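Local coordinates for protein triacylglycerol lipase (Clostridium botulinum, PDB 5AH1) that hydrolyses synthetic polyesters and probably triacylglycerols as a zinc-binding esterase of the alpha/beta-hydrolase fold, at residues I403-G408 with W415-R420; G85-G90 with Y267-D272. All blocks are in the same frame, centred on the assembly; numbering follows the deposited sequence.

Contact 1 of 2, residues I403-G408 with W415-R420; sequences IEQYNG and WNAMPR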
loop_
_atom_site.group_PDB
_atom_site.type_symbol
_atom_site.label_atom_id
_atom_site.label_comp_id
_atom_site.label_asym_id
_atom_site.label_seq_id
_atom_site.Cartn_x
_atom_site.Cartn_y
_atom_site.Cartn_z
ATOM N N ILE A 403 -11.859 -13.954 7.703
ATOM C CA ILE A 403 -12.289 -13.227 6.513
ATOM C C ILE A 403 -13.652 -13.735 6.089
ATOM O O ILE A 403 -13.843 -14.937 5.918
ATOM C CB ILE A 403 -11.294 -13.436 5.331
ATOM C CG1 ILE A 403 -9.867 -13.060 5.741
ATOM C CG2 ILE A 403 -11.737 -12.657 4.089
ATOM C CD1 ILE A 403 -8.820 -13.463 4.718
ATOM N N GLU A 404 -14.601 -12.822 5.921
ATOM C CA GLU A 404 -15.898 -13.172 5.356
ATOM C C GLU A 404 -16.249 -12.164 4.288
ATOM O O GLU A 404 -15.949 -10.978 4.418
ATOM C CB GLU A 404 -16.993 -13.126 6.411
ATOM C CG GLU A 404 -16.830 -14.049 7.595
ATOM C CD GLU A 404 -17.982 -13.878 8.597
ATOM O OE1 GLU A 404 -19.029 -13.287 8.219
ATOM O OE2 GLU A 404 -17.848 -14.316 9.760
ATOM N N GLN A 405 -16.906 -12.629 3.235
ATOM C CA GLN A 405 -17.406 -11.716 2.226
ATOM C C GLN A 405 -18.506 -10.852 2.835
ATOM O O GLN A 405 -19.338 -11.333 3.604
ATOM C CB GLN A 405 -17.894 -12.465 0.982
ATOM C CG GLN A 405 -16.817 -13.328 0.293
ATOM C CD GLN A 405 -15.569 -12.550 -0.143
ATOM O OE1 GLN A 405 -15.648 -11.593 -0.921
ATOM N NE2 GLN A 405 -14.403 -12.983 0.344
ATOM N N TYR A 406 -18.479 -9.568 2.514
ATOM C CA TYR A 406 -19.450 -8.627 3.031
ATOM C C TYR A 406 -20.856 -9.108 2.714
ATOM O O TYR A 406 -21.139 -9.520 1.590
ATOM C CB TYR A 406 -19.198 -7.260 2.409
ATOM C CG TYR A 406 -20.142 -6.196 2.887
ATOM C CD1 TYR A 406 -20.005 -5.635 4.149
ATOM C CD2 TYR A 406 -21.158 -5.743 2.076
ATOM C CE1 TYR A 406 -20.872 -4.665 4.594
ATOM C CE2 TYR A 406 -22.030 -4.770 2.507
ATOM C CZ TYR A 406 -21.876 -4.226 3.767
ATOM O OH TYR A 406 -22.743 -3.253 4.205
ATOM N N ASN A 407 -21.723 -9.063 3.720
ATOM C CA ASN A 407 -23.052 -9.661 3.637
ATOM C C ASN A 407 -24.135 -8.700 4.084
ATOM O O ASN A 407 -25.193 -9.132 4.526
ATOM C CB ASN A 407 -23.108 -10.916 4.510
ATOM C CG ASN A 407 -23.031 -10.602 6.008
ATOM O OD1 ASN A 407 -22.648 -9.498 6.419
ATOM N ND2 ASN A 407 -23.387 -11.583 6.829
ATOM N N GLY A 408 -23.865 -7.401 3.990
ATOM C CA GLY A 408 -24.854 -6.400 4.353
ATOM C C GLY A 408 -24.846 -6.015 5.821
ATOM O O GLY A 408 -25.724 -5.284 6.281
ATOM N N TRP A 415 -12.008 -9.345 8.844
ATOM C CA TRP A 415 -12.019 -8.756 7.509
ATOM C C TRP A 415 -13.393 -8.837 6.855
ATOM O O TRP A 415 -13.947 -9.918 6.685
ATOM C CB TRP A 415 -10.982 -9.461 6.622
ATOM C CG TRP A 415 -9.607 -9.195 7.107
ATOM C CD1 TRP A 415 -8.914 -9.900 8.046
ATOM C CD2 TRP A 415 -8.795 -8.080 6.756
ATOM N NE1 TRP A 415 -7.706 -9.301 8.294
ATOM C CE2 TRP A 415 -7.595 -8.192 7.492
ATOM C CE3 TRP A 415 -8.934 -7.028 5.847
ATOM C CZ2 TRP A 415 -6.577 -7.253 7.383
ATOM C CZ3 TRP A 415 -7.934 -6.098 5.737
ATOM C CH2 TRP A 415 -6.754 -6.220 6.488
ATOM N N ASN A 416 -13.885 -7.674 6.464
ATOM C CA ASN A 416 -15.116 -7.513 5.701
ATOM C C ASN A 416 -14.613 -7.363 4.262
ATOM O O ASN A 416 -14.146 -6.294 3.862
ATOM C CB ASN A 416 -15.892 -6.278 6.147
ATOM C CG ASN A 416 -16.366 -6.367 7.581
ATOM O OD1 ASN A 416 -17.532 -6.667 7.837
ATOM N ND2 ASN A 416 -15.501 -6.062 8.525
ATOM N N ALA A 417 -14.650 -8.465 3.514
ATOM C CA ALA A 417 -14.142 -8.506 2.144
ATOM C C ALA A 417 -15.214 -7.958 1.203
ATOM O O ALA A 417 -16.266 -8.563 1.008
ATOM C CB ALA A 417 -13.717 -9.925 1.760
ATOM N N MET A 418 -14.946 -6.773 0.661
ATOM C CA MET A 418 -15.972 -5.994 -0.021
ATOM C C MET A 418 -16.111 -6.424 -1.490
ATOM O O MET A 418 -15.264 -7.147 -2.019
ATOM C CB MET A 418 -15.655 -4.495 0.139
ATOM C CG MET A 418 -15.507 -4.085 1.598
ATOM S SD MET A 418 -17.014 -4.352 2.576
ATOM C CE MET A 418 -18.097 -3.090 1.909
ATOM N N PRO A 419 -17.196 -5.993 -2.153
ATOM C CA PRO A 419 -17.449 -6.452 -3.521
ATOM C C PRO A 419 -16.287 -6.141 -4.473
ATOM O O PRO A 419 -15.789 -5.020 -4.489
ATOM C CB PRO A 419 -18.746 -5.707 -3.901
ATOM C CG PRO A 419 -19.447 -5.539 -2.613
ATOM C CD PRO A 419 -18.347 -5.237 -1.625
ATOM N N ARG A 420 -15.869 -7.127 -5.255
ATOM C CA ARG A 420 -14.673 -6.992 -6.078
ATOM C C ARG A 420 -14.785 -5.826 -7.051
ATOM O O ARG A 420 -15.828 -5.628 -7.673
ATOM C CB ARG A 420 -14.404 -8.289 -6.850
ATOM C CG ARG A 420 -13.105 -8.247 -7.652
ATOM C CD ARG A 420 -12.638 -9.616 -8.140
ATOM N NE ARG A 420 -12.251 -10.475 -7.035
ATOM C CZ ARG A 420 -11.527 -11.576 -7.159
ATOM N NH1 ARG A 420 -11.079 -11.944 -8.346
ATOM N NH2 ARG A 420 -11.230 -12.295 -6.095
HETATM O O HOH W 1 -13.879 -9.428 -1.797
#
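Tyr-406 and Met-418 meet next to the pairing of two parallel strands, 403-405 and 415-417. The Met-418 methyl sits over the centre of the tyrosine ring, a CH-pi contact with CE 3.9 Å from the Tyr-406 ring centroid. Met-418 SD lies obliquely to the same ring, 3.6 Å from Tyr-406 CD1, so this is also a Met-aromatic contact. With CG anti to the backbone N (chi1 -179°), the Tyr-406 ring is placed beside the Met-418 thioether. The opposite ring face receives the backbone N of Gly-408, offset toward the rim.

On the sheet face shared by Ile-403, Gln-405, Trp-415 and Ala-417, Ile-403 CG1 packs on Trp-415 CB, and CG2 reaches Ala-417 CB at 4.1 Å. Gln-405 is bent at chi2 (-57°), and its amide end lies against the same methyl, with NE2 3.4 Å from Ala-417 CB. A water donates to Gln-405 OE1 and to the carbonyl O of Met-418.

The backbones are joined by three near-straight hydrogen bonds. Glu-404 N gives to Trp-415 O, and Glu-404 O accepts from Ala-417 N. Tyr-406 N gives to Ala-417 O at 2.9 Å.

Farther out, Asp-401 holds Trp-415 NE1 and Gln-414 holds Glu-404 OE2. Asn-416 ND2 bonds to the carbonyls of Tyr-328 and Lys-411. Backbone bonds from Asn-416 to Tyr-328 and Ser-330 pair strand 415-417 with strand 327-331 on its other side.

The contact adds an edge strand, 403-405, to the central parallel sheet of the alpha/beta-hydrolase fold. Backbone bonds fix the strand pairing, while the thioether and ring continue the contact beside it through dispersion.

Contact 2 of 2, residues G85-G90 with Y267-D272; sequences GFMGFG and YDLKLD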
loop_
_atom_site.group_PDB
_atom_site.type_symbol
_atom_site.label_atom_id
_atom_site.label_comp_id
_atom_site.label_asym_id
_atom_site.label_seq_id
_atom_site.Cartn_x
_atom_site.Cartn_y
_atom_site.Cartn_z
ATOM N N GLY A 85 1.409 2.888 -1.268
ATOM C CA GLY A 85 2.142 1.637 -1.366
ATOM C C GLY A 85 3.591 1.737 -1.790
ATOM O O GLY A 85 4.310 2.681 -1.467
ATOM N N PHE A 86 4.012 0.698 -2.492
ATOM C CA PHE A 86 5.378 0.568 -3.001
ATOM C C PHE A 86 5.619 1.619 -4.075
ATOM O O PHE A 86 4.772 1.805 -4.957
ATOM C CB PHE A 86 5.510 -0.848 -3.569
ATOM C CG PHE A 86 6.867 -1.203 -4.115
ATOM C CD1 PHE A 86 7.974 -1.298 -3.300
ATOM C CD2 PHE A 86 7.002 -1.537 -5.434
ATOM C CE1 PHE A 86 9.192 -1.678 -3.807
ATOM C CE2 PHE A 86 8.220 -1.915 -5.933
ATOM C CZ PHE A 86 9.305 -1.979 -5.120
ATOM N N MET A 87 6.736 2.333 -3.969
ATOM C CA MET A 87 7.081 3.370 -4.937
ATOM C C MET A 87 6.008 4.458 -5.068
ATOM O O MET A 87 5.797 5.015 -6.145
ATOM C CB MET A 87 7.492 2.757 -6.287
ATOM C CG MET A 87 8.925 2.177 -6.239
ATOM S SD MET A 87 10.174 3.489 -6.131
ATOM C CE MET A 87 10.168 4.014 -7.823
ATOM N N GLY A 88 5.355 4.772 -3.944
ATOM C CA GLY A 88 4.526 5.962 -3.824
ATOM C C GLY A 88 5.280 7.084 -3.140
ATOM O O GLY A 88 6.198 6.824 -2.354
ATOM N N PHE A 89 4.916 8.326 -3.463
ATOM C CA PHE A 89 5.627 9.511 -2.988
ATOM C C PHE A 89 4.678 10.520 -2.355
ATOM O O PHE A 89 3.464 10.316 -2.355
ATOM C CB PHE A 89 6.434 10.097 -4.141
ATOM C CG PHE A 89 7.489 9.150 -4.619
ATOM C CD1 PHE A 89 8.705 9.056 -3.959
ATOM C CD2 PHE A 89 7.242 8.293 -5.682
ATOM C CE1 PHE A 89 9.670 8.123 -4.352
ATOM C CE2 PHE A 89 8.204 7.375 -6.084
ATOM C CZ PHE A 89 9.423 7.293 -5.420
ATOM N N GLY A 90 5.242 11.589 -1.807
ATOM C CA GLY A 90 4.484 12.556 -1.032
ATOM C C GLY A 90 3.854 13.653 -1.849
ATOM O O GLY A 90 4.109 13.803 -3.049
ATOM N N TYR A 267 11.805 13.403 -6.501
ATOM C CA TYR A 267 11.409 12.348 -5.573
ATOM C C TYR A 267 12.621 11.845 -4.794
ATOM O O TYR A 267 13.752 11.963 -5.238
ATOM C CB TYR A 267 10.691 11.195 -6.296
ATOM C CG TYR A 267 11.503 10.527 -7.366
ATOM C CD1 TYR A 267 11.561 11.054 -8.651
ATOM C CD2 TYR A 267 12.235 9.386 -7.094
ATOM C CE1 TYR A 267 12.311 10.455 -9.636
ATOM C CE2 TYR A 267 12.982 8.778 -8.067
ATOM C CZ TYR A 267 13.033 9.316 -9.335
ATOM O OH TYR A 267 13.800 8.683 -10.281
ATOM N N ASP A 268 12.351 11.290 -3.621
ATOM C CA ASP A 268 13.363 10.888 -2.645
ATOM C C ASP A 268 12.995 9.466 -2.234
ATOM O O ASP A 268 11.840 9.194 -1.910
ATOM C CB ASP A 268 13.277 11.881 -1.472
ATOM C CG ASP A 268 14.218 11.574 -0.302
ATOM O OD1 ASP A 268 14.902 10.528 -0.263
ATOM O OD2 ASP A 268 14.257 12.435 0.616
ATOM N N LEU A 269 13.947 8.546 -2.302
ATOM C CA LEU A 269 13.690 7.143 -1.940
ATOM C C LEU A 269 13.733 6.896 -0.433
ATOM O O LEU A 269 13.346 5.825 0.027
ATOM C CB LEU A 269 14.656 6.202 -2.645
ATOM C CG LEU A 269 14.606 6.274 -4.167
ATOM C CD1 LEU A 269 15.731 5.451 -4.770
ATOM C CD2 LEU A 269 13.253 5.822 -4.701
ATOM N N LYS A 270 14.180 7.888 0.333
ATOM C CA LYS A 270 14.041 7.886 1.793
ATOM C C LYS A 270 14.714 6.690 2.465
ATOM O O LYS A 270 14.230 6.182 3.475
ATOM C CB LYS A 270 12.559 7.987 2.188
ATOM C CG LYS A 270 11.818 9.072 1.412
ATOM C CD LYS A 270 10.386 9.349 1.900
ATOM C CE LYS A 270 9.740 10.445 1.072
ATOM N NZ LYS A 270 9.507 10.063 -0.332
ATOM N N LEU A 271 15.882 6.303 1.952
ATOM C CA LEU A 271 16.658 5.197 2.512
ATOM C C LEU A 271 17.750 5.701 3.469
ATOM O O LEU A 271 18.814 5.099 3.575
ATOM C CB LEU A 271 17.238 4.345 1.370
ATOM C CG LEU A 271 16.150 3.567 0.610
ATOM C CD1 LEU A 271 16.683 3.062 -0.712
ATOM C CD2 LEU A 271 15.580 2.421 1.434
ATOM N N ASP A 272 17.450 6.784 4.172
ATOM C CA ASP A 272 18.350 7.394 5.145
ATOM C C ASP A 272 18.917 6.371 6.131
ATOM O O ASP A 272 20.094 6.435 6.495
ATOM C CB ASP A 272 17.625 8.471 5.965
ATOM C CG ASP A 272 16.988 9.557 5.122
ATOM O OD1 ASP A 272 16.439 9.270 4.041
ATOM O OD2 ASP A 272 17.018 10.716 5.583
HETATM O O HOH W 2 7.512 8.121 -0.323
#
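Phe-89 CG is anti to its carbonyl carbon (chi1 -63°), which directs the ring at Tyr-267. Tyr-267 CB lies over one face of the Phe-89 ring, a CH-pi contact 3.9 Å from the centroid. Tyr-267 CG sits between its own backbone N and carbonyl carbon (chi1 59°), starting its ring on the side where CD2 meets Phe-89 CZ. The ring planes are at 59°.

At the phenylalanine edge, the carbonyl O of Asp-268 lies in the ring plane, 3.4 Å from Phe-89 CE1. Leu-269 CD2 approaches CZ and also touches Met-87 SD at 4.1 Å.

Lys-270 NZ, also near this edge, donates to Asp-268 O at 2.9 Å. It also donates to a water, which donates to Gly-88 O and so bridges the two loops. An Asx turn, Lys-270 N to Asp-268 OD1, bends the chain between these residues.

Segment 85-90 follows strand 80-83 and opens with a type II turn, Gly-85 to Gly-88. In lipases of this fold that loop commonly contributes to the oxyanion hole. Met-87 lies near, without touching, the probable nucleophile elbow.

No direct hydrogen bond joins the segments. Apolar contacts and one water carry the buried join, and a salt bridge from Glu-93 probably balances the lysine charge.

From the N terminus, the chain leaves strand 80-83 of the parallel sheet and enters the loop holding 85-90. It then passes through much of the fold, including strands 176-181 and 221-227, before 267-272 returns to close contact 2. This long closure joins the loop after strand 80-83 to the loop between helices 242-257 and 284-292. Strand 327-331 follows, and contact 1 then closes a short loop of six residues at the sheet edge. The two closures are in series and neither nest nor cross. The centres of contact 1 and contact 2 lie about 31 Å apart, on opposite sides of the chain's centre.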